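Local coordinates for effector protein HopAB2 (Pseudomonas syringae, PDB 2FD4), which acts as an E3 ubiquitin ligase through its C-terminal domain, suppressing programmed cell death in susceptible plants and eliciting Pto-dependent immunity in resistant tomato, at residues A11-Q16 and L108-I113; L30-A35 and D42-L47; P99-T104 and A114-R119. All blocks are in the same frame, centred on the assembly; numbering follows the deposited sequence.

How the contacts relate
All three contacts belong to the C-terminal E3 ubiquitin ligase domain, whose RING/U-box-like fold includes a mixed sheet of strands 18-21, 117-121, 61-65 and 83-87. Contact 2 falls within the span bracketed by contact 1, across the chain's centre, contact centres about 22 Å apart. It joins two parts of the loop between strands 18-21 and 61-65. Contacts 1 and 3 are neighbours, centres about 9 Å apart, with alternating segments; L108 packs against Y116 between them. Contact 3 follows contact 2 in sequence, yet L47 reaches P102 and M103. The loop carrying L47 and F48 thus meets the loop carrying P102 near helix 88-97, which holds F94; F48, P102 and F94 are inferred to bind the E2.

Contact 1: residues A11-Q16 and L108-I113; sequences ASQFSQ and LNAENI
Q13 reaches across to A110 and I113, joining the 3-10 turn that precedes strand 18-21 to the loop that leads into helix 113-116 of this RING/U-box-like domain. The crossing is narrow and depends on one amide. Q13 NE2 donates to A110 O at 2.9 Å with a nearly straight N-H...O angle of 170°, landing on a carbonyl lone pair and staying almost in the glutamine's own amide plane. NE2 also donates to P9 O, so the amide nitrogen is held from two directions and its flip state is well defined.

The packed side of the contact belongs to I113. Its CG2 methyl approaches obliquely, above the Q13 amide plane and beyond its O/N side, 3.5 Å from both OE1 and NE2. The other branch of I113 heads elsewhere: CG1 is anti to the backbone N (chi1 -178°), and the end of the side chain turns away from Q13. I113 as a whole is buried, packed on M88 of helix 88-97, L64 of strand 61-65 and I10, and a polar amide is therefore laid against the border of the hydrophobic core.

The opposite character appears around A110, which is partly exposed and brings only its CB methyl to 3.8 Å from Q13 NE2. Here water 1 bridges the two segments, lying 2.6 Å from Q13 OE1 and 2.9 Å from A110 O, so that A110 O is approached by both the amide and the water. Behind A110 the loop is braced by its own asparagines: N109 N donates to N112 OD1 at 3.0 Å, while N112 N returns a weak bond to N109 OD1.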
loop_
_atom_site.group_PDB
_atom_site.type_symbol
_atom_site.label_atom_id
_atom_site.label_comp_id
_atom_site.label_asym_id
_atom_site.label_seq_id
_atom_site.Cartn_x
_atom_site.Cartn_y
_atom_site.Cartn_z
ATOM N N ALA A 11 -7.489 5.499 -0.278
ATOM C CA ALA A 11 -7.752 4.049 -0.208
ATOM C C ALA A 11 -8.736 3.556 -1.312
ATOM O O ALA A 11 -8.722 2.346 -1.702
ATOM C CB ALA A 11 -8.252 3.637 1.164
ATOM N N SER A 12 -9.613 4.444 -1.792
ATOM C CA SER A 12 -10.528 4.100 -2.887
ATOM C C SER A 12 -9.780 3.793 -4.228
ATOM O O SER A 12 -10.354 3.240 -5.153
ATOM C CB SER A 12 -11.583 5.166 -3.107
ATOM O OG SER A 12 -11.007 6.316 -3.728
ATOM N N GLN A 13 -8.494 4.107 -4.309
ATOM C CA GLN A 13 -7.696 3.745 -5.506
ATOM C C GLN A 13 -7.116 2.329 -5.518
ATOM O O GLN A 13 -6.531 1.878 -6.512
ATOM C CB GLN A 13 -6.570 4.750 -5.673
ATOM C CG GLN A 13 -7.082 6.090 -6.061
ATOM C CD GLN A 13 -5.991 7.096 -6.279
ATOM O OE1 GLN A 13 -5.152 6.921 -7.170
ATOM N NE2 GLN A 13 -5.985 8.166 -5.481
ATOM N N PHE A 14 -7.281 1.609 -4.422
ATOM C CA PHE A 14 -6.715 0.275 -4.249
ATOM C C PHE A 14 -6.972 -0.603 -5.437
ATOM O O PHE A 14 -6.051 -1.189 -5.962
ATOM C CB PHE A 14 -7.269 -0.342 -2.988
ATOM C CG PHE A 14 -6.722 -1.694 -2.664
ATOM C CD1 PHE A 14 -5.362 -1.857 -2.390
ATOM C CD2 PHE A 14 -7.555 -2.797 -2.586
ATOM C CE1 PHE A 14 -4.846 -3.033 -2.082
ATOM C CE2 PHE A 14 -7.054 -4.000 -2.241
ATOM C CZ PHE A 14 -5.693 -4.141 -1.959
ATOM N N SER A 15 -8.219 -0.703 -5.876
ATOM C CA SER A 15 -8.592 -1.593 -7.011
ATOM C C SER A 15 -8.070 -1.235 -8.409
ATOM O O SER A 15 -8.211 -2.032 -9.323
ATOM C CB SER A 15 -10.108 -1.708 -7.091
ATOM O OG SER A 15 -10.549 -2.354 -5.963
ATOM N N GLN A 16 -7.567 -0.024 -8.555
ATOM C CA GLN A 16 -6.990 0.475 -9.784
ATOM C C GLN A 16 -5.500 0.377 -9.864
ATOM O O GLN A 16 -4.892 0.776 -10.846
ATOM C CB GLN A 16 -7.376 1.941 -9.915
ATOM C CG GLN A 16 -8.849 2.121 -9.882
ATOM C CD GLN A 16 -9.311 3.498 -9.600
ATOM O OE1 GLN A 16 -8.991 4.104 -8.589
ATOM N NE2 GLN A 16 -10.177 3.996 -10.502
ATOM N N LEU A 108 3.252 12.740 -0.979
ATOM C CA LEU A 108 2.460 11.547 -1.329
ATOM C C LEU A 108 1.009 11.809 -0.911
ATOM O O LEU A 108 0.721 12.124 0.238
ATOM C CB LEU A 108 2.991 10.322 -0.616
ATOM C CG LEU A 108 2.439 8.955 -1.052
ATOM C CD1 LEU A 108 2.893 8.637 -2.438
ATOM C CD2 LEU A 108 2.907 7.888 -0.140
ATOM N N ASN A 109 0.107 11.684 -1.872
ATOM C CA ASN A 109 -1.310 12.063 -1.719
ATOM C C ASN A 109 -2.142 11.309 -2.773
ATOM O O ASN A 109 -1.609 10.417 -3.477
ATOM C CB ASN A 109 -1.439 13.620 -1.825
ATOM C CG ASN A 109 -0.846 14.181 -3.099
ATOM O OD1 ASN A 109 -0.732 13.475 -4.095
ATOM N ND2 ASN A 109 -0.421 15.478 -3.074
ATOM N N ALA A 110 -3.445 11.618 -2.852
ATOM C CA ALA A 110 -4.361 10.988 -3.840
ATOM C C ALA A 110 -3.870 11.157 -5.242
ATOM O O ALA A 110 -4.038 10.287 -6.094
ATOM C CB ALA A 110 -5.787 11.552 -3.732
ATOM N N GLU A 111 -3.253 12.312 -5.503
ATOM C CA GLU A 111 -2.839 12.644 -6.814
ATOM C C GLU A 111 -1.789 11.672 -7.366
ATOM O O GLU A 111 -1.841 11.340 -8.536
ATOM C CB GLU A 111 -2.319 14.091 -6.819
ATOM C CG GLU A 111 -3.365 15.161 -6.627
ATOM C CD GLU A 111 -4.217 15.102 -5.331
ATOM O OE1 GLU A 111 -3.673 14.893 -4.234
ATOM O OE2 GLU A 111 -5.466 15.338 -5.417
ATOM N N ASN A 112 -0.826 11.229 -6.562
ATOM C CA ASN A 112 0.270 10.400 -7.081
ATOM C C ASN A 112 0.417 8.995 -6.455
ATOM O O ASN A 112 1.350 8.259 -6.771
ATOM C CB ASN A 112 1.605 11.152 -6.958
ATOM C CG ASN A 112 2.087 11.314 -5.501
ATOM O OD1 ASN A 112 1.347 11.084 -4.538
ATOM N ND2 ASN A 112 3.357 11.726 -5.351
ATOM N N ILE A 113 -0.517 8.567 -5.596
ATOM C CA ILE A 113 -0.304 7.286 -4.875
ATOM C C ILE A 113 -0.150 6.106 -5.864
ATOM O O ILE A 113 0.630 5.169 -5.638
ATOM C CB ILE A 113 -1.465 7.031 -3.863
ATOM C CG1 ILE A 113 -1.227 5.743 -3.082
ATOM C CG2 ILE A 113 -2.783 6.987 -4.557
ATOM C CD1 ILE A 113 -0.014 5.758 -2.240
HETATM O O HOH W 1 -2.930 8.185 -7.830
#

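Contact 2: residues L30-A35 and D42-L47; sequences LGFKDA and DVTHCL
K33 and T44 join two parts of one long loop through a pair of hydrogen bonds. K33 N donates to T44 OG1 at 2.6 Å, and T44 N donates back to K33 O at 2.9 Å. The threonine hydroxyl can serve K33 because OG1 is anti to its carbonyl carbon (chi1 -52°), which swings it beside the T44 backbone N. On one flank the extended K33 side chain runs over the backbone carbonyl of D42, and its tip makes a salt bridge from NZ to D42 OD1 at 2.9 Å, met nearly along the C-O axis. On the other flank V43 CG1 rests 3.6 Å from A35 CA.

The next shell holds both segments in place. A35 and T44 each make backbone hydrogen bonds with L52, and the D34 carboxylate is bound by S53 OG and L54 N. F32, pointing away from the 42-47 segment, meets the ring of F85 on strand 83-87, which T44 touches as well.

Residues 37-40 between the two segments are not modelled, so these bonds close the base of a probably mobile excursion; F48, an inferred E2-binding residue, follows the 42-47 segment. With K33 and D42 exposed, the salt bridge is probably screened by solvent, and the paired K33-T44 bonds, one to the hydroxyl and one between backbones, probably matter more for fixing the loop.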
loop_
_atom_site.group_PDB
_atom_site.type_symbol
_atom_site.label_atom_id
_atom_site.label_comp_id
_atom_site.label_asym_id
_atom_site.label_seq_id
_atom_site.Cartn_x
_atom_site.Cartn_y
_atom_site.Cartn_z
ATOM N N LEU A 30 12.120 -8.754 -2.629
ATOM C CA LEU A 30 10.812 -8.482 -1.991
ATOM C C LEU A 30 10.548 -9.592 -0.999
ATOM O O LEU A 30 10.709 -10.773 -1.340
ATOM C CB LEU A 30 9.679 -8.447 -3.033
ATOM C CG LEU A 30 9.949 -7.527 -4.222
ATOM C CD1 LEU A 30 8.819 -7.583 -5.224
ATOM C CD2 LEU A 30 10.218 -6.077 -3.769
ATOM N N GLY A 31 10.122 -9.248 0.208
ATOM C CA GLY A 31 10.131 -10.232 1.296
ATOM C C GLY A 31 8.799 -10.696 1.840
ATOM O O GLY A 31 8.742 -11.259 2.938
ATOM N N PHE A 32 7.731 -10.485 1.083
ATOM C CA PHE A 32 6.398 -10.708 1.609
ATOM C C PHE A 32 6.252 -12.113 2.092
ATOM O O PHE A 32 6.479 -13.084 1.360
ATOM C CB PHE A 32 5.308 -10.397 0.583
ATOM C CG PHE A 32 3.907 -10.377 1.170
ATOM C CD1 PHE A 32 3.492 -9.346 1.994
ATOM C CD2 PHE A 32 2.995 -11.382 0.870
ATOM C CE1 PHE A 32 2.224 -9.346 2.526
ATOM C CE2 PHE A 32 1.706 -11.356 1.396
ATOM C CZ PHE A 32 1.333 -10.345 2.212
ATOM N N LYS A 33 5.899 -12.209 3.354
ATOM C CA LYS A 33 5.551 -13.467 3.947
ATOM C C LYS A 33 4.206 -13.230 4.585
ATOM O O LYS A 33 4.111 -12.612 5.636
ATOM C CB LYS A 33 6.617 -13.913 4.935
ATOM C CG LYS A 33 7.885 -14.405 4.224
ATOM C CD LYS A 33 9.145 -14.182 5.036
ATOM C CE LYS A 33 10.406 -14.572 4.268
ATOM N NZ LYS A 33 11.636 -14.279 5.063
ATOM N N ASP A 34 3.168 -13.685 3.897
ATOM C CA ASP A 34 1.796 -13.574 4.388
ATOM C C ASP A 34 1.672 -14.255 5.740
ATOM O O ASP A 34 2.313 -15.293 5.968
ATOM C CB ASP A 34 0.852 -14.245 3.393
ATOM C CG ASP A 34 -0.584 -13.839 3.588
ATOM O OD1 ASP A 34 -1.190 -14.198 4.616
ATOM O OD2 ASP A 34 -1.107 -13.154 2.693
ATOM N N ALA A 35 0.845 -13.709 6.626
ATOM C CA ALA A 35 0.618 -14.341 7.933
ATOM C C ALA A 35 0.158 -15.796 7.780
ATOM O O ALA A 35 0.868 -16.736 8.171
ATOM C CB ALA A 35 -0.392 -13.545 8.743
ATOM N N ASP A 42 8.229 -15.177 11.109
ATOM C CA ASP A 42 8.790 -14.889 9.776
ATOM C C ASP A 42 7.877 -13.988 8.944
ATOM O O ASP A 42 8.204 -13.633 7.816
ATOM C CB ASP A 42 9.068 -16.193 9.002
ATOM C CG ASP A 42 10.454 -16.230 8.376
ATOM O OD1 ASP A 42 10.816 -15.298 7.619
ATOM O OD2 ASP A 42 11.176 -17.214 8.647
ATOM N N VAL A 43 6.754 -13.576 9.525
ATOM C CA VAL A 43 5.696 -12.911 8.798
ATOM C C VAL A 43 6.065 -11.453 8.560
ATOM O O VAL A 43 6.696 -10.822 9.407
ATOM C CB VAL A 43 4.369 -13.004 9.595
ATOM C CG1 VAL A 43 3.286 -12.151 8.957
ATOM C CG2 VAL A 43 3.910 -14.450 9.704
ATOM N N THR A 44 5.674 -10.926 7.396
ATOM C CA THR A 44 5.824 -9.522 7.112
ATOM C C THR A 44 4.890 -8.721 8.032
ATOM O O THR A 44 3.710 -9.069 8.173
ATOM C CB THR A 44 5.461 -9.219 5.627
ATOM O OG1 THR A 44 6.198 -10.091 4.768
ATOM C CG2 THR A 44 5.799 -7.799 5.277
ATOM N N HIS A 45 5.410 -7.648 8.642
ATOM C CA HIS A 45 4.592 -6.703 9.411
ATOM C C HIS A 45 4.397 -5.457 8.601
ATOM O O HIS A 45 5.245 -5.086 7.789
ATOM C CB HIS A 45 5.232 -6.337 10.755
ATOM C CG HIS A 45 5.029 -7.376 11.798
ATOM N ND1 HIS A 45 4.714 -7.087 13.115
ATOM C CD2 HIS A 45 5.061 -8.725 11.701
ATOM C CE1 HIS A 45 4.572 -8.219 13.777
ATOM N NE2 HIS A 45 4.783 -9.225 12.947
ATOM N N CYS A 46 3.255 -4.823 8.805
ATOM C CA CYS A 46 2.976 -3.590 8.116
ATOM C C CYS A 46 3.947 -2.579 8.676
ATOM O O CYS A 46 4.400 -2.667 9.809
ATOM C CB CYS A 46 1.511 -3.201 8.356
ATOM S SG CYS A 46 0.984 -1.542 7.875
ATOM N N LEU A 47 4.302 -1.597 7.863
ATOM C CA LEU A 47 5.064 -0.473 8.360
ATOM C C LEU A 47 4.418 0.236 9.601
ATOM O O LEU A 47 5.104 0.799 10.450
ATOM C CB LEU A 47 5.182 0.466 7.138
ATOM C CG LEU A 47 6.103 1.653 7.282
ATOM C CD1 LEU A 47 7.537 1.182 7.396
ATOM C CD2 LEU A 47 5.892 2.545 6.109
#

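Contact 3: residues P99-T104 and A114-R119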
loop_
_atom_site.group_PDB
_atom_site.type_symbol
_atom_site.label_atom_id
_atom_site.label_comp_id
_atom_site.label_asym_id
_atom_site.label_seq_id
_atom_site.Cartn_x
_atom_site.Cartn_y
_atom_site.Cartn_z
ATOM N N PRO A 99 0.745 14.534 4.318
ATOM C CA PRO A 99 0.822 14.011 2.974
ATOM C C PRO A 99 2.249 13.819 2.474
ATOM O O PRO A 99 2.729 14.576 1.616
ATOM C CB PRO A 99 0.034 15.026 2.147
ATOM C CG PRO A 99 0.237 16.318 2.862
ATOM C CD PRO A 99 0.396 15.973 4.326
ATOM N N GLU A 100 2.918 12.840 3.052
ATOM C CA GLU A 100 4.329 12.626 2.795
ATOM C C GLU A 100 4.638 11.145 2.911
ATOM O O GLU A 100 4.035 10.398 3.696
ATOM C CB GLU A 100 5.182 13.507 3.662
ATOM C CG GLU A 100 5.556 12.948 4.968
ATOM C CD GLU A 100 6.323 13.935 5.826
ATOM O OE1 GLU A 100 6.606 15.082 5.384
ATOM O OE2 GLU A 100 6.687 13.548 6.966
ATOM N N HIS A 101 5.495 10.694 2.030
ATOM C CA HIS A 101 5.827 9.293 2.012
ATOM C C HIS A 101 6.397 8.919 3.417
ATOM O O HIS A 101 7.225 9.599 3.989
ATOM C CB HIS A 101 6.804 9.084 0.868
ATOM C CG HIS A 101 7.229 7.663 0.698
ATOM N ND1 HIS A 101 7.119 6.974 -0.491
ATOM C CD2 HIS A 101 7.859 6.838 1.559
ATOM C CE1 HIS A 101 7.600 5.756 -0.325
ATOM N NE2 HIS A 101 8.081 5.656 0.905
ATOM N N PRO A 102 5.901 7.857 3.980
ATOM C CA PRO A 102 6.262 7.514 5.355
ATOM C C PRO A 102 7.749 7.197 5.558
ATOM O O PRO A 102 8.227 7.281 6.719
ATOM C CB PRO A 102 5.390 6.290 5.609
ATOM C CG PRO A 102 5.138 5.702 4.313
ATOM C CD PRO A 102 4.932 6.885 3.439
ATOM N N MET A 103 8.484 6.847 4.480
ATOM C CA MET A 103 9.951 6.691 4.578
ATOM C C MET A 103 10.826 7.776 3.938
ATOM O O MET A 103 11.846 8.082 4.485
ATOM C CB MET A 103 10.385 5.293 4.168
ATOM C CG MET A 103 9.814 4.256 5.207
ATOM S SD MET A 103 9.807 2.558 4.581
ATOM C CE MET A 103 11.521 2.354 4.080
ATOM N N THR A 104 10.457 8.306 2.767
ATOM C CA THR A 104 11.310 9.284 2.057
ATOM C C THR A 104 10.889 10.696 2.389
ATOM O O THR A 104 11.654 11.663 2.148
ATOM C CB THR A 104 11.205 9.126 0.577
ATOM O OG1 THR A 104 9.869 9.444 0.168
ATOM C CG2 THR A 104 11.518 7.696 0.185
ATOM N N ALA A 114 -0.832 6.177 -6.999
ATOM C CA ALA A 114 -0.844 5.033 -7.923
ATOM C C ALA A 114 0.521 4.859 -8.615
ATOM O O ALA A 114 0.812 3.782 -9.113
ATOM C CB ALA A 114 -1.902 5.185 -8.932
ATOM N N LYS A 115 1.340 5.903 -8.569
ATOM C CA LYS A 115 2.719 5.870 -9.102
ATOM C C LYS A 115 3.668 5.182 -8.117
ATOM O O LYS A 115 4.812 4.769 -8.504
ATOM C CB LYS A 115 3.207 7.293 -9.373
ATOM C CG LYS A 115 2.382 8.069 -10.376
ATOM C CD LYS A 115 2.947 9.464 -10.617
ATOM C CE LYS A 115 1.848 10.410 -11.199
ATOM N NZ LYS A 115 2.348 11.821 -11.405
ATOM N N TYR A 116 3.216 5.037 -6.869
ATOM C CA TYR A 116 4.040 4.431 -5.872
ATOM C C TYR A 116 3.525 3.119 -5.369
ATOM O O TYR A 116 4.339 2.361 -4.887
ATOM C CB TYR A 116 4.180 5.353 -4.641
ATOM C CG TYR A 116 5.026 6.588 -4.802
ATOM C CD1 TYR A 116 6.328 6.609 -4.330
ATOM C CD2 TYR A 116 4.494 7.775 -5.270
ATOM C CE1 TYR A 116 7.084 7.699 -4.405
ATOM C CE2 TYR A 116 5.262 8.924 -5.328
ATOM C CZ TYR A 116 6.572 8.855 -4.886
ATOM O OH TYR A 116 7.398 9.933 -4.907
ATOM N N ALA A 117 2.201 2.895 -5.370
ATOM C CA ALA A 117 1.595 1.741 -4.662
ATOM C C ALA A 117 1.221 0.613 -5.633
ATOM O O ALA A 117 0.732 0.871 -6.740
ATOM C CB ALA A 117 0.391 2.159 -3.855
ATOM N N PHE A 118 1.478 -0.617 -5.185
ATOM C CA PHE A 118 1.190 -1.847 -5.960
ATOM C C PHE A 118 0.306 -2.721 -5.092
ATOM O O PHE A 118 0.593 -2.921 -3.910
ATOM C CB PHE A 118 2.498 -2.552 -6.267
ATOM C CG PHE A 118 3.345 -1.775 -7.195
ATOM C CD1 PHE A 118 3.220 -1.959 -8.558
ATOM C CD2 PHE A 118 4.224 -0.810 -6.722
ATOM C CE1 PHE A 118 3.968 -1.219 -9.448
ATOM C CE2 PHE A 118 4.977 -0.046 -7.608
ATOM C CZ PHE A 118 4.849 -0.261 -8.979
ATOM N N ARG A 119 -0.847 -3.130 -5.607
ATOM C CA ARG A 119 -1.708 -4.068 -4.902
ATOM C C ARG A 119 -1.214 -5.514 -5.014
ATOM O O ARG A 119 -0.924 -6.004 -6.117
ATOM C CB ARG A 119 -3.146 -3.922 -5.444
ATOM C CG ARG A 119 -4.069 -4.945 -4.921
ATOM C CD ARG A 119 -5.491 -4.561 -5.170
ATOM N NE ARG A 119 -5.848 -4.797 -6.525
ATOM C CZ ARG A 119 -6.318 -5.938 -7.029
ATOM N NH1 ARG A 119 -6.541 -7.034 -6.277
ATOM N NH2 ARG A 119 -6.577 -6.000 -8.321
HETATM O O HOH W 2 9.909 9.008 -2.662
#
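H101 and Y116 meet ring to ring in the buried interior, between the loop after helix 88-97 and the junction of helix 113-116 with strand 117-121. The H101 ring centre is 5.7 Å from that of Y116, and the planes are inclined at 62°, an oblique pair. The touching atoms are H101 ND1 and Y116 CD1, 3.9 Å apart, with CD1 lying near the imidazole plane at its edge.

Each first torsion aims its ring into this meeting. H101 places CG anti to its backbone N (chi1 -179°), carrying the imidazole toward Y116 while T104 and M103 of its own loop still flank it. In Y116, CG is instead anti to the carbonyl carbon (chi1 -72°), which sends the phenol toward the histidine. T104 CG2 lies over one face of the imidazole, 4.0 Å above its plane, and M103 N sits at the ring edge. H101 ND1 is buried with no hydrogen-bonding partner in the model; across the contact it faces the CD1 and CE1 carbons of Y116.

At the far end of the phenol, water 2 is 2.9 Å from T104 OG1 and weakly linked to Y116 OH. L64 of strand 61-65 packs on H101, Y116 and P102 alike. Next to H101 in sequence, P102 is inferred to bind the E2 together with F48 and F94, as in the E2-binding surface of RING and U-box domains, formed by two loops and a helix.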